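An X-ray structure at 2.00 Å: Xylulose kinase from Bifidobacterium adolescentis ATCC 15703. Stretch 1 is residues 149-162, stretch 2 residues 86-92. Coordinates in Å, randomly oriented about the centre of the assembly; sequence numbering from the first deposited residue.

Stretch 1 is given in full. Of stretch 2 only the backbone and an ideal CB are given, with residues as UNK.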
# COMPACT_ATOMS: atom_id res chain seq x y z
N TRP A 149 -14.71 9.06 -11.39
CA TRP A 149 -15.36 10.15 -10.70
C TRP A 149 -15.21 11.44 -11.51
O TRP A 149 -16.15 12.24 -11.61
CB TRP A 149 -14.76 10.33 -9.30
CG TRP A 149 -15.38 11.48 -8.56
CD1 TRP A 149 -16.39 11.42 -7.65
CD2 TRP A 149 -15.04 12.87 -8.69
NE1 TRP A 149 -16.70 12.68 -7.20
CE2 TRP A 149 -15.88 13.59 -7.82
CE3 TRP A 149 -14.09 13.57 -9.45
CZ2 TRP A 149 -15.82 14.97 -7.69
CZ3 TRP A 149 -14.03 14.94 -9.34
CH2 TRP A 149 -14.89 15.63 -8.46
N VAL A 150 -14.03 11.64 -12.07
CA VAL A 150 -13.76 12.83 -12.87
C VAL A 150 -14.62 12.82 -14.14
O VAL A 150 -15.11 13.87 -14.57
CB VAL A 150 -12.27 12.95 -13.25
CG1 VAL A 150 -12.06 14.14 -14.18
CG2 VAL A 150 -11.41 13.10 -11.99
N ALA A 151 -14.80 11.65 -14.74
CA ALA A 151 -15.64 11.56 -15.93
C ALA A 151 -17.08 11.91 -15.57
O ALA A 151 -17.79 12.56 -16.34
CB ALA A 151 -15.57 10.18 -16.56
N GLU A 152 -17.51 11.49 -14.40
CA GLU A 152 -18.89 11.71 -13.99
C GLU A 152 -19.14 13.15 -13.55
O GLU A 152 -20.17 13.74 -13.86
CB GLU A 152 -19.30 10.71 -12.90
CG GLU A 152 -20.73 10.88 -12.37
CD GLU A 152 -21.80 10.65 -13.44
OE1 GLU A 152 -22.94 11.15 -13.26
OE2 GLU A 152 -21.50 9.98 -14.45
N ASN A 153 -18.18 13.73 -12.83
CA ASN A 153 -18.40 15.03 -12.22
C ASN A 153 -17.76 16.21 -12.92
O ASN A 153 -18.21 17.34 -12.73
CB ASN A 153 -17.93 14.98 -10.76
CG ASN A 153 -18.80 14.07 -9.92
OD1 ASN A 153 -19.87 14.47 -9.46
ND2 ASN A 153 -18.35 12.84 -9.71
N GLU A 154 -16.71 15.94 -13.70
CA GLU A 154 -15.96 16.99 -14.39
C GLU A 154 -15.62 16.58 -15.83
O GLU A 154 -14.44 16.41 -16.17
CB GLU A 154 -14.65 17.30 -13.63
CG GLU A 154 -14.81 17.59 -12.15
CD GLU A 154 -13.51 18.08 -11.49
OE1 GLU A 154 -12.43 17.94 -12.11
OE2 GLU A 154 -13.57 18.58 -10.35
N PRO A 155 -16.65 16.42 -16.67
CA PRO A 155 -16.45 15.96 -18.05
C PRO A 155 -15.45 16.79 -18.87
O PRO A 155 -14.70 16.19 -19.64
CB PRO A 155 -17.85 16.07 -18.67
CG PRO A 155 -18.81 16.03 -17.51
CD PRO A 155 -18.08 16.58 -16.31
N GLU A 156 -15.44 18.11 -18.71
CA GLU A 156 -14.49 18.96 -19.45
C GLU A 156 -13.04 18.60 -19.12
O GLU A 156 -12.16 18.67 -19.99
CB GLU A 156 -14.71 20.45 -19.17
CG GLU A 156 -16.05 20.97 -19.65
CD GLU A 156 -17.23 20.26 -18.99
OE1 GLU A 156 -17.22 20.10 -17.74
OE2 GLU A 156 -18.16 19.87 -19.73
N ASN A 157 -12.80 18.24 -17.86
CA ASN A 157 -11.49 17.81 -17.39
C ASN A 157 -11.11 16.42 -17.87
O ASN A 157 -9.95 16.17 -18.21
CB ASN A 157 -11.46 17.81 -15.85
CG ASN A 157 -11.27 19.20 -15.26
OD1 ASN A 157 -11.43 19.41 -14.05
ND2 ASN A 157 -10.90 20.15 -16.12
N VAL A 158 -12.06 15.49 -17.86
CA VAL A 158 -11.72 14.13 -18.21
C VAL A 158 -11.31 14.05 -19.68
O VAL A 158 -10.41 13.29 -20.04
CB VAL A 158 -12.82 13.11 -17.87
CG1 VAL A 158 -13.74 12.84 -19.09
CG2 VAL A 158 -12.17 11.82 -17.40
N LYS A 159 -11.93 14.90 -20.50
CA LYS A 159 -11.66 14.93 -21.94
C LYS A 159 -10.29 15.53 -22.28
O LYS A 159 -9.80 15.34 -23.39
CB LYS A 159 -12.76 15.71 -22.67
CG LYS A 159 -14.10 14.97 -22.76
CD LYS A 159 -15.12 15.82 -23.51
CE LYS A 159 -16.54 15.29 -23.32
NZ LYS A 159 -17.56 16.28 -23.77
N LYS A 160 -9.67 16.24 -21.33
CA LYS A 160 -8.32 16.81 -21.56
C LYS A 160 -7.19 15.82 -21.23
O LYS A 160 -6.02 16.10 -21.49
CB LYS A 160 -8.12 18.08 -20.72
CG LYS A 160 -9.08 19.22 -21.00
CD LYS A 160 -8.67 20.46 -20.20
CE LYS A 160 -9.81 21.47 -20.10
NZ LYS A 160 -9.38 22.75 -19.45
N ILE A 161 -7.53 14.70 -20.60
CA ILE A 161 -6.52 13.75 -20.17
C ILE A 161 -5.64 13.32 -21.34
O ILE A 161 -6.16 12.78 -22.32
CB ILE A 161 -7.15 12.52 -19.51
CG1 ILE A 161 -7.95 12.94 -18.28
CG2 ILE A 161 -6.07 11.51 -19.10
CD1 ILE A 161 -8.39 11.79 -17.40
N ALA A 162 -4.34 13.58 -21.26
CA ALA A 162 -3.37 13.02 -22.20
C ALA A 162 -2.52 11.92 -21.55
O ALA A 162 -1.95 11.07 -22.24
CB ALA A 162 -2.50 14.11 -22.79
N UNK A 86 -0.83 19.59 -14.84
CA UNK A 86 -1.78 18.85 -14.03
C UNK A 86 -3.15 19.47 -14.23
O UNK A 86 -3.33 20.66 -14.02
CB UNK A 86 -1.38 18.85 -12.55
N UNK A 87 -4.12 18.65 -14.63
CA UNK A 87 -5.47 19.13 -14.97
C UNK A 87 -6.33 19.63 -13.78
O UNK A 87 -7.02 20.64 -13.88
CB UNK A 87 -6.22 18.00 -15.67
N UNK A 88 -6.29 18.90 -12.67
CA UNK A 88 -7.11 19.18 -11.48
C UNK A 88 -6.39 18.48 -10.34
O UNK A 88 -5.48 17.70 -10.58
CB UNK A 88 -8.56 18.70 -11.63
N UNK A 89 -6.82 18.72 -9.10
CA UNK A 89 -6.12 18.14 -7.95
C UNK A 89 -6.01 16.61 -7.97
O UNK A 89 -6.91 15.91 -8.42
CB UNK A 89 -6.83 18.57 -6.67
N UNK A 90 -4.88 16.10 -7.48
CA UNK A 90 -4.73 14.67 -7.36
C UNK A 90 -5.69 14.20 -6.31
O UNK A 90 -5.84 14.84 -5.26
CB UNK A 90 -3.29 14.27 -7.02
N UNK A 91 -6.35 13.08 -6.58
CA UNK A 91 -7.26 12.48 -5.61
C UNK A 91 -6.60 11.24 -5.04
O UNK A 91 -6.21 10.33 -5.78
CB UNK A 91 -8.61 12.14 -6.24
N UNK A 92 -6.48 11.22 -3.72
CA UNK A 92 -5.56 10.33 -3.03
C UNK A 92 -6.21 9.05 -2.51
O UNK A 92 -7.45 8.90 -2.56
CB UNK A 92 -4.91 11.08 -1.86

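Position 86 offers little to read. Its ideal CB has nothing of stretch 1 within 5.5 Å, so stretch 1 sets no rule. The deposited residue is V86, which makes no contact across the pair.

Position 87 lies where the CA atoms of the two stretches come nearest, opposite N157. CA-to-CB points toward stretch 1, yet the ideal CB is still 4.9 Å from N157 O and 5.4 Å from K160 CB. That leaves room for a side chain of moderate length over the turn from V158 to I161, where the CB of K160 and the CG1 of I161 present carbon. Leucine, isoleucine, methionine or valine would all be reasonable. The deposited residue is I87, in the m, t rotamer. Its CD1 reaches 3.6 Å from I161 N and 3.8 Å from K160 CB, and lies 4.1 Å from I161 CG1, while its CG2 packs against the side chain of N157.

Position 88 faces a carboxylate. The extended backbone, -159/172, directs CB toward stretch 1, 4.0 Å from E154 OE1, and W149 and V150 flank the way onward. A donor is called for: lysine could answer the charge, a shorter polar residue might meet one oxygen, and arginine could engage both oxygens while bringing its guanidinium up to the indole of W149. The deposited residue is R88. Its NE donates to E154 OE1 at 2.8 Å and its NH1 to E154 OE2 at 2.8 Å, a two-pronged salt bridge with the carboxylate at the guanidinium's edge. W149 lies over one face of the guanidinium, its CZ3 3.8 Å from R88 NH1. R88 CD rests 3.9 Å from V150 CG2, and R88 NH2 donates to the carbonyl of position 89.

Positions 89 and 90 have CBs out of reach, and stretch 1 leaves their side chains unspecified. They are D89 and A90, the latter in a strand.

Position 91 again points toward stretch 1, but from farther off: nothing lies within 5.5 Å of its ideal CB. W149 and V150 offer an apolar surface that a short side chain would leave uncovered, so a long, flexible apolar one suits, such as methionine or leucine. The deposited residue is selenomethionine, M91. Its SE lies 3.7 Å from W149 CE3 and 4.0 Å from V150 CG2, and its CE sits over the face of the indole's six-membered ring in a CH-pi contact.

Position 92 is out of reach, its side chain unconstrained by stretch 1; it is L92.

Stretch 2 (86-92) VIRDAML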
# COMPACT_ATOMS: atom_id res chain seq x y z
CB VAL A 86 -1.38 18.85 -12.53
CG1 VAL A 86 -2.49 18.24 -11.68
CG2 VAL A 86 -0.06 18.10 -12.33
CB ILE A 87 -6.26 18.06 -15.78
CG1 ILE A 87 -5.61 17.88 -17.17
CG2 ILE A 87 -7.73 18.46 -15.92
CD1 ILE A 87 -6.04 16.60 -17.91
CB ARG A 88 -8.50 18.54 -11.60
CG ARG A 88 -8.36 17.05 -11.34
CD ARG A 88 -9.55 16.30 -10.88
NE ARG A 88 -10.58 17.03 -10.17
CZ ARG A 88 -10.70 17.12 -8.85
NH1 ARG A 88 -11.73 17.78 -8.35
NH2 ARG A 88 -9.81 16.56 -8.04
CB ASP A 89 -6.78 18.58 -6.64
CG ASP A 89 -6.33 19.96 -6.20
OD1 ASP A 89 -5.68 20.67 -6.99
OD2 ASP A 89 -6.63 20.32 -5.05
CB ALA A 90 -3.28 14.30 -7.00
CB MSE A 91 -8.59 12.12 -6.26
CG MSE A 91 -9.22 13.31 -6.98
SE MSE A 91 -10.80 12.79 -8.00
CE MSE A 91 -11.99 12.37 -6.47
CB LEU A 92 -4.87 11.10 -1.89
CG LEU A 92 -4.19 12.40 -2.31
CD1 LEU A 92 -3.37 13.01 -1.15
CD2 LEU A 92 -3.31 12.18 -3.55
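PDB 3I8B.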